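Local coordinates for protein ketol-acid reductoisomerase (NAD(+)) (uncultured archaeon GZfos26G2, PDB 4XDY) that converts (S)-2-acetolactate to (R)-2,3-dihydroxy-isovalerate with magnesium and NADH, by alkyl migration and then reduction, in branched-chain amino-acid biosynthesis, at residues A[112-117]-A[293-298]; A[153-158]-A[168-173]; A[129-134]-A[189-194]; A[74-79]-A[99-104]. All coordinates share one frame; numbering follows the deposited sequence. Where two conformers were deposited one is given.

Contact 1. Residues A[112-117]-A[293-298]; sequences HGFNIC and NEWVDE. With NAI (1,4-dihydronicotinamide adenine dinucleotide), chain E.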
loop_
_atom_site.group_PDB
_atom_site.type_symbol
_atom_site.label_atom_id
_atom_site.label_comp_id
_atom_site.label_asym_id
_atom_site.label_seq_id
_atom_site.Cartn_x
_atom_site.Cartn_y
_atom_site.Cartn_z
ATOM N N HIS A 112 -18.877 -1.430 13.452
ATOM C CA HIS A 112 -18.339 -2.784 13.395
ATOM C C HIS A 112 -19.371 -3.617 14.123
ATOM O O HIS A 112 -19.845 -3.194 15.226
ATOM C CB HIS A 112 -17.010 -2.829 14.154
ATOM C CG HIS A 112 -16.327 -4.159 14.146
ATOM N ND1 HIS A 112 -16.367 -5.079 13.084
ATOM C CD2 HIS A 112 -15.555 -4.731 15.113
ATOM C CE1 HIS A 112 -15.577 -6.111 13.394
ATOM N NE2 HIS A 112 -15.074 -5.910 14.614
ATOM N N GLY A 113 -19.635 -4.803 13.575
ATOM C CA GLY A 113 -20.650 -5.714 14.151
ATOM C C GLY A 113 -20.347 -6.504 15.414
ATOM O O GLY A 113 -21.253 -7.197 15.937
ATOM N N PHE A 114 -19.066 -6.400 15.884
ATOM C CA PHE A 114 -18.512 -7.302 16.932
ATOM C C PHE A 114 -19.503 -7.439 18.105
ATOM O O PHE A 114 -19.937 -8.554 18.447
ATOM C CB PHE A 114 -17.144 -6.781 17.400
ATOM C CG PHE A 114 -16.419 -7.660 18.349
ATOM C CD1 PHE A 114 -16.685 -7.638 19.729
ATOM C CD2 PHE A 114 -15.414 -8.519 17.905
ATOM C CE1 PHE A 114 -15.997 -8.454 20.611
ATOM C CE2 PHE A 114 -14.726 -9.340 18.806
ATOM C CZ PHE A 114 -15.021 -9.296 20.146
ATOM N N ASN A 115 -19.850 -6.304 18.721
ATOM C CA ASN A 115 -20.589 -6.387 19.995
ATOM C C ASN A 115 -21.989 -6.902 19.862
ATOM O O ASN A 115 -22.498 -7.614 20.770
ATOM C CB ASN A 115 -20.507 -5.085 20.740
ATOM C CG ASN A 115 -19.137 -4.903 21.436
ATOM O OD1 ASN A 115 -18.638 -5.850 22.060
ATOM N ND2 ASN A 115 -18.527 -3.782 21.286
ATOM N N ILE A 116 -22.621 -6.552 18.757
ATOM C CA ILE A 116 -23.968 -7.104 18.463
ATOM C C ILE A 116 -23.889 -8.570 18.036
ATOM O O ILE A 116 -24.583 -9.442 18.568
ATOM C CB ILE A 116 -24.725 -6.247 17.411
ATOM C CG1 ILE A 116 -25.115 -4.879 17.977
ATOM C CG2 ILE A 116 -25.864 -7.040 16.802
ATOM C CD1 ILE A 116 -26.145 -4.988 19.098
ATOM N N CYS A 117 -22.959 -8.861 17.121
ATOM C CA CYS A 117 -22.760 -10.225 16.633
ATOM C C CYS A 117 -22.484 -11.234 17.754
ATOM O O CYS A 117 -23.073 -12.329 17.770
ATOM C CB CYS A 117 -21.545 -10.233 15.673
ATOM S SG CYS A 117 -21.109 -11.865 15.032
ATOM N N ASN A 293 -13.795 -14.443 22.084
ATOM C CA ASN A 293 -13.598 -14.768 23.542
ATOM C C ASN A 293 -12.190 -14.445 23.971
ATOM O O ASN A 293 -11.971 -13.896 25.049
ATOM C CB ASN A 293 -13.848 -16.211 23.801
ATOM C CG ASN A 293 -15.307 -16.532 23.906
ATOM O OD1 ASN A 293 -16.159 -15.652 24.059
ATOM N ND2 ASN A 293 -15.610 -17.787 23.742
ATOM N N GLU A 294 -11.203 -14.711 23.111
ATOM C CA GLU A 294 -9.819 -14.333 23.441
ATOM C C GLU A 294 -9.618 -12.860 23.577
ATOM O O GLU A 294 -8.899 -12.395 24.468
ATOM C CB GLU A 294 -8.779 -14.841 22.387
ATOM C CG GLU A 294 -8.782 -16.332 22.316
ATOM C CD GLU A 294 -7.991 -16.842 21.123
ATOM O OE1 GLU A 294 -7.488 -16.062 20.276
ATOM O OE2 GLU A 294 -7.911 -18.080 21.039
ATOM N N TRP A 295 -10.220 -12.060 22.703
ATOM C CA TRP A 295 -10.060 -10.634 22.830
ATOM C C TRP A 295 -10.790 -10.048 24.056
ATOM O O TRP A 295 -10.261 -9.209 24.738
ATOM C CB TRP A 295 -10.466 -9.922 21.511
ATOM C CG TRP A 295 -10.536 -8.401 21.474
ATOM C CD1 TRP A 295 -11.569 -7.651 20.926
ATOM C CD2 TRP A 295 -9.612 -7.446 21.999
ATOM N NE1 TRP A 295 -11.321 -6.341 21.060
ATOM C CE2 TRP A 295 -10.099 -6.178 21.686
ATOM C CE3 TRP A 295 -8.349 -7.542 22.612
ATOM C CZ2 TRP A 295 -9.408 -5.010 22.057
ATOM C CZ3 TRP A 295 -7.704 -6.387 23.006
ATOM C CH2 TRP A 295 -8.174 -5.142 22.672
ATOM N N VAL A 296 -11.975 -10.556 24.340
ATOM C CA VAL A 296 -12.665 -10.206 25.594
ATOM C C VAL A 296 -11.773 -10.541 26.782
ATOM O O VAL A 296 -11.595 -9.735 27.707
ATOM C CB VAL A 296 -14.028 -10.899 25.675
ATOM C CG1 VAL A 296 -14.660 -10.679 27.060
ATOM C CG2 VAL A 296 -14.973 -10.315 24.597
ATOM N N ASP A 297 -11.228 -11.765 26.790
ATOM C CA ASP A 297 -10.403 -12.186 27.962
ATOM C C ASP A 297 -9.160 -11.355 28.052
ATOM O O ASP A 297 -8.699 -10.909 29.147
ATOM C CB ASP A 297 -10.135 -13.703 27.875
ATOM C CG ASP A 297 -11.418 -14.575 28.247
ATOM O OD1 ASP A 297 -12.410 -14.022 28.854
ATOM O OD2 ASP A 297 -11.404 -15.835 27.945
ATOM N N GLU A 298 -8.580 -11.004 26.870
ATOM C CA GLU A 298 -7.410 -10.134 26.926
ATOM C C GLU A 298 -7.653 -8.768 27.555
ATOM O O GLU A 298 -6.890 -8.204 28.325
ATOM C CB GLU A 298 -6.853 -9.992 25.488
ATOM C CG GLU A 298 -5.738 -8.990 25.328
ATOM C CD GLU A 298 -4.404 -9.502 25.899
ATOM O OE1 GLU A 298 -4.325 -10.723 26.112
ATOM O OE2 GLU A 298 -3.555 -8.603 26.001
HETATM P PA NAI E . -10.911 4.804 19.414
HETATM O O1A NAI E . -10.013 3.714 20.018
HETATM O O2A NAI E . -10.332 5.830 18.541
HETATM O O5B NAI E . -11.794 5.351 20.647
HETATM C C5B NAI E . -12.682 6.489 20.454
HETATM C C4B NAI E . -12.582 7.410 21.708
HETATM O O4B NAI E . -13.141 6.650 22.775
HETATM C C3B NAI E . -11.172 7.822 22.209
HETATM O O3B NAI E . -10.695 8.861 21.353
HETATM C C2B NAI E . -11.445 8.202 23.649
HETATM O O2B NAI E . -11.805 9.585 23.688
HETATM C C1B NAI E . -12.662 7.302 23.979
HETATM N N9A NAI E . -12.302 6.265 24.932
HETATM C C8A NAI E . -11.157 5.468 24.811
HETATM N N7A NAI E . -11.109 4.627 25.836
HETATM C C5A NAI E . -12.183 4.899 26.622
HETATM C C6A NAI E . -12.688 4.391 27.883
HETATM N N6A NAI E . -12.057 3.418 28.555
HETATM N N1A NAI E . -13.857 4.869 28.387
HETATM C C2A NAI E . -14.514 5.866 27.758
HETATM N N3A NAI E . -14.139 6.398 26.609
HETATM C C4A NAI E . -12.972 5.964 26.005
HETATM O O3 NAI E . -12.121 3.982 18.566
HETATM P PN NAI E . -12.000 3.630 16.944
HETATM O O1N NAI E . -10.706 2.892 16.666
HETATM O O2N NAI E . -12.280 4.889 16.238
HETATM O O5D NAI E . -13.124 2.517 16.934
HETATM C C5D NAI E . -14.530 2.935 16.964
HETATM C C4D NAI E . -15.460 1.836 16.335
HETATM O O4D NAI E . -15.154 1.911 14.927
HETATM C C3D NAI E . -15.162 0.402 16.730
HETATM O O3D NAI E . -16.374 -0.362 16.750
HETATM C C2D NAI E . -14.222 -0.150 15.632
HETATM O O2D NAI E . -14.190 -1.566 15.471
HETATM C C1D NAI E . -14.786 0.569 14.425
HETATM N N1N NAI E . -13.927 0.781 13.254
HETATM C C2N NAI E . -12.752 1.423 13.425
HETATM C C3N NAI E . -11.937 1.668 12.378
HETATM C C7N NAI E . -10.751 2.443 12.580
HETATM O O7N NAI E . -10.124 2.617 13.670
HETATM N N7N NAI E . -10.453 3.203 11.557
HETATM C C4N NAI E . -12.365 1.243 11.061
HETATM C C5N NAI E . -13.710 0.775 10.926
HETATM C C6N NAI E . -14.434 0.530 12.050
#

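Contact 2. Residues A[153-158]-A[168-173]; sequences GLVAVK and VALAMT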
loop_
_atom_site.group_PDB
_atom_site.type_symbol
_atom_site.label_atom_id
_atom_site.label_comp_id
_atom_site.label_asym_id
_atom_site.label_seq_id
_atom_site.Cartn_x
_atom_site.Cartn_y
_atom_site.Cartn_z
ATOM N N GLY A 153 -18.195 0.974 1.961
ATOM C CA GLY A 153 -18.900 0.612 3.195
ATOM C C GLY A 153 -19.849 -0.557 3.156
ATOM O O GLY A 153 -20.317 -0.966 2.079
ATOM N N LEU A 154 -20.133 -1.089 4.321
ATOM C CA LEU A 154 -21.044 -2.204 4.518
ATOM C C LEU A 154 -22.159 -1.700 5.418
ATOM O O LEU A 154 -21.907 -1.022 6.473
ATOM C CB LEU A 154 -20.335 -3.398 5.193
ATOM C CG LEU A 154 -19.694 -4.392 4.221
ATOM C CD1 LEU A 154 -18.819 -3.849 3.163
ATOM C CD2 LEU A 154 -18.924 -5.472 5.015
ATOM N N VAL A 155 -23.413 -1.997 5.027
ATOM C CA VAL A 155 -24.555 -1.542 5.781
ATOM C C VAL A 155 -25.424 -2.719 6.178
ATOM O O VAL A 155 -25.805 -3.529 5.343
ATOM C CB VAL A 155 -25.359 -0.493 4.988
ATOM C CG1 VAL A 155 -26.675 -0.160 5.686
ATOM C CG2 VAL A 155 -24.553 0.737 4.765
ATOM N N ALA A 156 -25.694 -2.852 7.468
ATOM C CA ALA A 156 -26.493 -3.903 8.006
ATOM C C ALA A 156 -27.622 -3.362 8.919
ATOM O O ALA A 156 -27.483 -2.310 9.518
ATOM C CB ALA A 156 -25.695 -4.889 8.783
ATOM N N VAL A 157 -28.688 -4.150 9.018
ATOM C CA VAL A 157 -29.820 -3.863 9.898
ATOM C C VAL A 157 -30.160 -5.071 10.692
ATOM O O VAL A 157 -30.480 -6.135 10.154
ATOM C CB VAL A 157 -31.073 -3.377 9.087
ATOM C CG1 VAL A 157 -32.196 -3.096 10.080
ATOM C CG2 VAL A 157 -30.749 -2.176 8.272
ATOM N N LYS A 158 -30.120 -4.942 12.004
ATOM C CA LYS A 158 -30.376 -6.074 12.879
ATOM C C LYS A 158 -31.837 -5.975 13.396
ATOM O O LYS A 158 -32.434 -6.995 13.603
ATOM C CB LYS A 158 -29.472 -5.986 14.095
ATOM C CG LYS A 158 -29.703 -7.043 15.196
ATOM C CD LYS A 158 -29.245 -8.367 14.602
ATOM C CE LYS A 158 -29.146 -9.550 15.527
ATOM N NZ LYS A 158 -28.451 -10.534 14.623
ATOM N N VAL A 168 -32.253 5.117 7.206
ATOM C CA VAL A 168 -31.355 5.929 8.044
ATOM C C VAL A 168 -29.900 5.483 7.855
ATOM O O VAL A 168 -29.052 6.318 7.577
ATOM C CB VAL A 168 -31.736 5.829 9.508
ATOM C CG1 VAL A 168 -30.670 6.491 10.388
ATOM C CG2 VAL A 168 -33.104 6.485 9.686
ATOM N N ALA A 169 -29.673 4.185 7.923
ATOM C CA ALA A 169 -28.279 3.629 7.744
ATOM C C ALA A 169 -27.740 3.998 6.386
ATOM O O ALA A 169 -26.672 4.597 6.247
ATOM C CB ALA A 169 -28.258 2.129 8.039
ATOM N N LEU A 170 -28.526 3.772 5.309
ATOM C CA LEU A 170 -28.017 4.086 3.990
ATOM C C LEU A 170 -27.764 5.588 3.841
ATOM O O LEU A 170 -26.812 6.030 3.173
ATOM C CB LEU A 170 -28.943 3.555 2.862
ATOM C CG LEU A 170 -29.040 2.042 2.741
ATOM C CD1 LEU A 170 -30.162 1.682 1.782
ATOM C CD2 LEU A 170 -27.769 1.393 2.184
ATOM N N ALA A 171 -28.675 6.364 4.431
ATOM C CA ALA A 171 -28.632 7.811 4.299
ATOM C C ALA A 171 -27.323 8.305 4.910
ATOM O O ALA A 171 -26.654 9.168 4.358
ATOM C CB ALA A 171 -29.799 8.439 4.987
ATOM N N MET A 172 -26.983 7.722 6.052
ATOM C CA MET A 172 -25.716 8.090 6.737
ATOM C C MET A 172 -24.518 7.871 5.802
ATOM O O MET A 172 -23.623 8.725 5.703
ATOM C CB MET A 172 -25.605 7.313 8.059
ATOM C CG MET A 172 -26.433 7.820 9.172
ATOM S SD MET A 172 -26.382 6.767 10.602
ATOM C CE MET A 172 -24.703 7.163 11.215
ATOM N N THR A 173 -24.519 6.761 5.049
ATOM C CA THR A 173 -23.373 6.457 4.179
ATOM C C THR A 173 -23.291 7.360 2.991
ATOM O O THR A 173 -22.230 7.721 2.488
ATOM C CB THR A 173 -23.325 4.990 3.691
ATOM O OG1 THR A 173 -24.373 4.750 2.726
ATOM C CG2 THR A 173 -23.353 3.980 4.883
#

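Contact 3. Residues A[129-134]-A[189-194]; sequences VIMVAP and EQETYE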
loop_
_atom_site.group_PDB
_atom_site.type_symbol
_atom_site.label_atom_id
_atom_site.label_comp_id
_atom_site.label_asym_id
_atom_site.label_seq_id
_atom_site.Cartn_x
_atom_site.Cartn_y
_atom_site.Cartn_z
ATOM N N VAL A 129 -31.624 -1.047 15.156
ATOM C CA VAL A 129 -30.196 -1.426 15.355
ATOM C C VAL A 129 -29.557 -1.574 13.979
ATOM O O VAL A 129 -29.974 -2.450 13.163
ATOM C CB VAL A 129 -30.024 -2.692 16.194
ATOM C CG1 VAL A 129 -28.504 -3.057 16.387
ATOM C CG2 VAL A 129 -30.664 -2.555 17.525
ATOM N N ILE A 130 -28.625 -0.678 13.701
ATOM C CA ILE A 130 -28.035 -0.532 12.411
ATOM C C ILE A 130 -26.508 -0.509 12.488
ATOM O O ILE A 130 -25.942 -0.224 13.545
ATOM C CB ILE A 130 -28.561 0.686 11.660
ATOM C CG1 ILE A 130 -28.341 1.928 12.476
ATOM C CG2 ILE A 130 -30.071 0.460 11.396
ATOM C CD1 ILE A 130 -28.568 3.166 11.693
ATOM N N MET A 131 -25.884 -0.697 11.336
ATOM C CA MET A 131 -24.437 -0.597 11.218
ATOM C C MET A 131 -24.060 0.035 9.918
ATOM O O MET A 131 -24.579 -0.341 8.833
ATOM C CB MET A 131 -23.746 -1.997 11.330
ATOM C CG MET A 131 -22.317 -1.741 10.994
ATOM S SD MET A 131 -21.374 -3.081 11.550
ATOM C CE MET A 131 -21.874 -4.073 10.506
ATOM N N VAL A 132 -23.191 1.035 9.987
ATOM C CA VAL A 132 -22.529 1.619 8.838
ATOM C C VAL A 132 -21.011 1.437 9.001
ATOM O O VAL A 132 -20.375 2.145 9.821
ATOM C CB VAL A 132 -22.951 3.070 8.592
ATOM C CG1 VAL A 132 -24.492 3.111 8.352
ATOM C CG2 VAL A 132 -22.642 4.017 9.797
ATOM N N ALA A 133 -20.476 0.444 8.317
ATOM C CA ALA A 133 -19.076 0.011 8.545
ATOM C C ALA A 133 -18.186 0.408 7.422
ATOM O O ALA A 133 -18.309 -0.175 6.342
ATOM C CB ALA A 133 -19.030 -1.481 8.740
ATOM N N PRO A 134 -17.251 1.405 7.620
ATOM C CA PRO A 134 -16.402 1.813 6.516
ATOM C C PRO A 134 -15.268 0.802 6.408
ATOM O O PRO A 134 -14.710 0.448 7.432
ATOM C CB PRO A 134 -15.879 3.213 6.950
ATOM C CG PRO A 134 -15.909 3.143 8.445
ATOM C CD PRO A 134 -16.928 2.147 8.854
ATOM N N GLU A 189 -23.354 -10.099 11.212
ATOM C CA GLU A 189 -22.458 -11.231 11.419
ATOM C C GLU A 189 -21.476 -11.266 10.240
ATOM O O GLU A 189 -20.293 -11.543 10.403
ATOM C CB GLU A 189 -23.277 -12.516 11.619
ATOM C CG GLU A 189 -24.137 -12.521 12.920
ATOM C CD GLU A 189 -25.411 -11.592 12.955
ATOM O OE1 GLU A 189 -25.952 -11.294 11.805
ATOM O OE2 GLU A 189 -25.790 -11.084 14.145
ATOM N N GLN A 190 -21.951 -11.040 9.038
ATOM C CA GLN A 190 -21.054 -11.021 7.907
ATOM C C GLN A 190 -19.966 -9.989 7.979
ATOM O O GLN A 190 -18.828 -10.288 7.677
ATOM C CB GLN A 190 -21.748 -10.850 6.564
ATOM C CG GLN A 190 -22.608 -11.996 6.078
ATOM C CD GLN A 190 -23.225 -11.531 4.772
ATOM O OE1 GLN A 190 -24.205 -10.799 4.792
ATOM N NE2 GLN A 190 -22.552 -11.815 3.659
ATOM N N GLU A 191 -20.340 -8.761 8.279
ATOM C CA GLU A 191 -19.362 -7.700 8.494
ATOM C C GLU A 191 -18.359 -8.068 9.545
ATOM O O GLU A 191 -17.159 -7.926 9.312
ATOM C CB GLU A 191 -19.989 -6.379 8.881
ATOM C CG GLU A 191 -18.986 -5.223 8.770
ATOM C CD GLU A 191 -18.083 -4.977 10.007
ATOM O OE1 GLU A 191 -18.409 -5.455 11.102
ATOM O OE2 GLU A 191 -17.081 -4.301 9.757
ATOM N N THR A 192 -18.823 -8.639 10.657
ATOM C CA THR A 192 -17.970 -8.865 11.770
ATOM C C THR A 192 -16.879 -9.836 11.351
ATOM O O THR A 192 -15.684 -9.645 11.600
ATOM C CB THR A 192 -18.744 -9.458 12.945
ATOM O OG1 THR A 192 -19.768 -8.512 13.374
ATOM C CG2 THR A 192 -17.791 -9.733 14.077
ATOM N N TYR A 193 -17.294 -10.913 10.683
ATOM C CA TYR A 193 -16.331 -11.951 10.362
ATOM C C TYR A 193 -15.364 -11.571 9.290
ATOM O O TYR A 193 -14.139 -11.823 9.434
ATOM C CB TYR A 193 -17.065 -13.246 9.953
ATOM C CG TYR A 193 -18.094 -13.765 10.925
ATOM C CD1 TYR A 193 -17.952 -13.633 12.295
ATOM C CD2 TYR A 193 -19.205 -14.462 10.444
ATOM C CE1 TYR A 193 -18.911 -14.115 13.190
ATOM C CE2 TYR A 193 -20.170 -14.962 11.327
ATOM C CZ TYR A 193 -20.022 -14.828 12.691
ATOM O OH TYR A 193 -20.950 -15.311 13.567
ATOM N N GLU A 194 -15.834 -10.932 8.248
ATOM C CA GLU A 194 -14.948 -10.545 7.122
ATOM C C GLU A 194 -13.950 -9.498 7.616
ATOM O O GLU A 194 -12.797 -9.496 7.222
ATOM C CB GLU A 194 -15.723 -10.068 5.910
ATOM C CG GLU A 194 -16.490 -8.775 6.053
ATOM C CD GLU A 194 -15.645 -7.542 5.931
ATOM O OE1 GLU A 194 -16.117 -6.467 6.395
ATOM O OE2 GLU A 194 -14.542 -7.594 5.259
#

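Contact 4. Residues A[74-79]-A[99-104]; sequences AAEKGD and KPQLKA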
loop_
_atom_site.group_PDB
_atom_site.type_symbol
_atom_site.label_atom_id
_atom_site.label_comp_id
_atom_site.label_asym_id
_atom_site.label_seq_id
_atom_site.Cartn_x
_atom_site.Cartn_y
_atom_site.Cartn_z
ATOM N N ALA A 74 -25.631 13.118 25.577
ATOM C CA ALA A 74 -25.578 12.975 24.140
ATOM C C ALA A 74 -26.572 11.938 23.650
ATOM O O ALA A 74 -27.212 12.139 22.613
ATOM C CB ALA A 74 -24.157 12.617 23.699
ATOM N N ALA A 75 -26.733 10.859 24.384
ATOM C CA ALA A 75 -27.619 9.792 23.998
ATOM C C ALA A 75 -29.082 10.274 24.061
ATOM O O ALA A 75 -29.913 9.863 23.289
ATOM C CB ALA A 75 -27.496 8.633 24.900
ATOM N N GLU A 76 -29.355 11.099 25.053
ATOM C CA GLU A 76 -30.674 11.735 25.211
ATOM C C GLU A 76 -31.015 12.569 23.992
ATOM O O GLU A 76 -32.102 12.464 23.457
ATOM C CB GLU A 76 -30.678 12.599 26.507
ATOM C CG GLU A 76 -32.070 12.976 26.975
ATOM C CD GLU A 76 -32.131 13.382 28.446
ATOM O OE1 GLU A 76 -31.098 13.384 29.183
ATOM O OE2 GLU A 76 -33.260 13.681 28.858
ATOM N N LYS A 77 -30.066 13.311 23.477
ATOM C CA LYS A 77 -30.302 14.205 22.441
ATOM C C LYS A 77 -30.313 13.542 21.039
ATOM O O LYS A 77 -30.864 14.057 20.074
ATOM C CB LYS A 77 -29.206 15.246 22.554
ATOM C CG LYS A 77 -29.320 16.311 21.524
ATOM C CD LYS A 77 -28.745 17.653 21.950
ATOM C CE LYS A 77 -28.908 18.579 20.729
ATOM N NZ LYS A 77 -28.664 19.992 21.058
ATOM N N GLY A 78 -29.615 12.424 20.882
ATOM C CA GLY A 78 -29.502 11.878 19.544
ATOM C C GLY A 78 -30.741 11.075 19.148
ATOM O O GLY A 78 -31.222 10.255 19.904
ATOM N N ASP A 79 -31.153 11.265 17.906
ATOM C CA ASP A 79 -32.110 10.357 17.284
ATOM C C ASP A 79 -31.400 9.057 16.849
ATOM O O ASP A 79 -32.007 7.996 16.816
ATOM C CB ASP A 79 -32.697 11.032 16.059
ATOM C CG ASP A 79 -33.454 12.310 16.420
ATOM O OD1 ASP A 79 -34.313 12.172 17.279
ATOM O OD2 ASP A 79 -33.088 13.412 15.958
ATOM N N LYS A 99 -27.863 2.932 27.574
ATOM C CA LYS A 99 -29.063 2.143 27.643
ATOM C C LYS A 99 -30.189 2.889 28.392
ATOM O O LYS A 99 -31.305 2.933 27.896
ATOM C CB LYS A 99 -28.828 0.789 28.272
ATOM C CG LYS A 99 -30.078 -0.097 28.287
ATOM C CD LYS A 99 -29.860 -1.373 29.069
ATOM C CE LYS A 99 -31.152 -1.843 29.645
ATOM N NZ LYS A 99 -31.028 -3.272 29.976
ATOM N N PRO A 100 -29.901 3.531 29.544
ATOM C CA PRO A 100 -31.064 4.231 30.210
ATOM C C PRO A 100 -31.638 5.402 29.499
ATOM O O PRO A 100 -32.742 5.832 29.844
ATOM C CB PRO A 100 -30.456 4.692 31.542
ATOM C CG PRO A 100 -29.337 3.676 31.811
ATOM C CD PRO A 100 -28.702 3.571 30.401
ATOM N N GLN A 101 -30.934 5.949 28.521
ATOM C CA GLN A 101 -31.419 7.055 27.724
ATOM C C GLN A 101 -32.085 6.599 26.422
ATOM O O GLN A 101 -32.522 7.431 25.614
ATOM C CB GLN A 101 -30.289 8.039 27.413
ATOM C CG GLN A 101 -29.378 8.330 28.621
ATOM C CD GLN A 101 -30.195 8.676 29.843
ATOM O OE1 GLN A 101 -30.325 7.887 30.820
ATOM N NE2 GLN A 101 -30.844 9.824 29.755
ATOM N N LEU A 102 -32.126 5.291 26.182
ATOM C CA LEU A 102 -32.672 4.815 24.887
ATOM C C LEU A 102 -34.192 5.032 25.006
ATOM O O LEU A 102 -34.770 4.935 26.092
ATOM C CB LEU A 102 -32.318 3.374 24.608
ATOM C CG LEU A 102 -30.866 3.183 24.109
ATOM C CD1 LEU A 102 -30.611 1.770 23.568
ATOM C CD2 LEU A 102 -30.387 4.186 23.041
ATOM N N LYS A 103 -34.810 5.478 23.957
ATOM C CA LYS A 103 -36.265 5.559 23.953
ATOM C C LYS A 103 -36.656 4.802 22.700
ATOM O O LYS A 103 -35.939 4.862 21.691
ATOM C CB LYS A 103 -36.701 7.019 23.827
ATOM C CG LYS A 103 -36.427 7.825 25.079
ATOM C CD LYS A 103 -37.606 7.784 26.009
ATOM C CE LYS A 103 -38.681 8.775 25.552
ATOM N NZ LYS A 103 -39.119 9.608 26.701
ATOM N N ALA A 104 -37.862 4.271 22.718
ATOM C CA ALA A 104 -38.445 3.687 21.478
ATOM C C ALA A 104 -38.240 4.490 20.287
ATOM O O ALA A 104 -38.467 5.684 20.267
ATOM C CB ALA A 104 -39.953 3.409 21.660
#

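Contact 1. Residues A[112-117]-A[293-298]
F114 and W295 meet as an offset edge-to-face pair, with the indole edge turned toward the phenyl face. The centroids of the F114 ring and the five-membered ring of W295 lie 5.7 Å apart, and the ring planes stand at 78°. From F114 CA outward, CB points toward helix 290-300 and lies 3.5 Å from CD2 of H112. At CG the chain swings anti to the backbone N (chi1 -174°), which sends the ring straight out from its own short helix to the tryptophan. Along the rim, CD1 has OD1 of N115 near the ring plane at 3.5 Å. On the far side CE2 approaches CD1 of W295 less closely than the tip does, for CZ sits 3.9 Å from that same CD1. The touch is therefore narrow and apolar, and no hydrogen bond crosses it. Beside it, CB of H112, a predicted active-site residue, lies 3.4 Å from O2D of the dinucleotide. Around the pair, F118 packs edge-to-face with F114, while W295 reaches E88 and stacks on Y261 of the second subunit. F114 thus leans from the Rossmann side onto helix 290-300 of the C-terminal knotted region, with L306 of helix 304-315 also against the indole.

Contact 2. Residues A[153-158]-A[168-173]
V155 drives this contact, wedging its two methyls from strand 153-157 into the side of helix 165-175 that carries A169 and T173. CG1 stands anti to the backbone N (chi1 172°) and drops onto CB of A169 at 3.6 Å; the other branch, CG2, presses against CG2 of T173 at 3.5 Å, tighter than usual for two carbons. L170 closes in obliquely, its CD2 4.0 Å from V155 CG1. The T173 hydroxyl turns back to its own helix, OG1 donating to the carbonyl O of L170 at 2.8 Å, tilted 23° from the carbonyl plane, while CG2 faces the strand. The axes of segments 153-157 and 168-173 run nearly antiparallel (163°), 8.6 Å apart at closest; they belong to the beta-alpha-beta unit completed by strand 183-185. I183 of that strand also touches V155, L170 and T173, and V132 touches A169 and T173 from the neighbouring strand. Trimming V155 to an alanine here removes both methyls and would probably open a gap before A169, L170 and T173. With no hydrogen bond between the two elements, what joins them here is buried close packing of methyls, and the one polar side-chain atom involved is satisfied by its own helix.

Contact 3. Residues A[129-134]-A[189-194]
This is a buried strand-to-helix contact at the junction of the Rossmann and knotted regions, where M131 and A133 of strand 128-134 receive E191 of helix 188-203. The methionine chain bends at its end and crosses the glutamate at about a right angle, laying CE 3.4 Å from E191 CB, while its SD stands 3.8 Å from E191 OE1. A133 CB comes up beside the carboxylate, 3.6 Å from OE2 of E191. The bend about CB-CG (chi2 -86°) turns the carboxylate toward H112 and G113. Both oxygens are held from beyond the two segments: OE1 is hydrogen-bonded to G113 N and H112 ND1, and OE2 forms a salt bridge with K135. An alanine in place of E191 would probably leave H112, G113 and K135 without their carboxylate partner and open a space beside A133 CB. E191 lies close to D195, a magnesium ligand, so it fits the second shell of the ketol-acid reductoisomerase active site, built where the two regions meet.

Contact 4. Residues A[74-79]-A[99-104]
With CG anti to the carbonyl carbon (chi1 -43°), Q101 lays CG as well as CB against A75, and a bend at the next bond (chi2 -49°) folds the end of the chain back. E76, with CG anti to its backbone N (chi1 -164°) and the rest extended, brings its carboxylate out level with the end of the glutamine. The contact belongs to the outer layer of the Rossmann fold, where helix 71-77, linking strands 67-70 and 80-83, lies against the turn that follows helix 90-98 and leads to strand 107-110. That turn is a short 3-10 piece, K99 to Q101, closed by L102 N donating to K99 O at 3.0 Å. Opposite it the helix is ending: G78 N still bonds to A74 O, but G78 itself has left helical angles. K106 puts its NZ on the carbonyl oxygens of E76 and G78, tying the helix end to the approach of strand 107-110. A75, buried, also touches M22 of strand 18-22, whereas E76 is exposed, so the contact passes from the protein interior to solvent. The firm touch is aliphatic: A75 CB lies 3.8 Å from Q101 CB, which also sits 4.0 Å from the backbone N of E76.

How the contacts relate
Contacts 1, 2 and 3 are buried, while contact 4 is partly exposed at the outer edge of the Rossmann region and touches none of them. Contacts 2 and 3 share a sheet: strands 153-157 and 128-134 are neighbours, joined by A133 N and L154 O at 2.8 Å, with a helix on each face. Contacts 1 and 3 meet at the active site, where E191 of contact 3 joins the loop that opens contact 1; both bridge the Rossmann and knotted regions and touch the second subunit. Chemistry follows place: methyls in contact 2, aromatic rings in contact 1, a glutamate with outside polar partners in contact 3, and aliphatic carbons near solvent in contact 4.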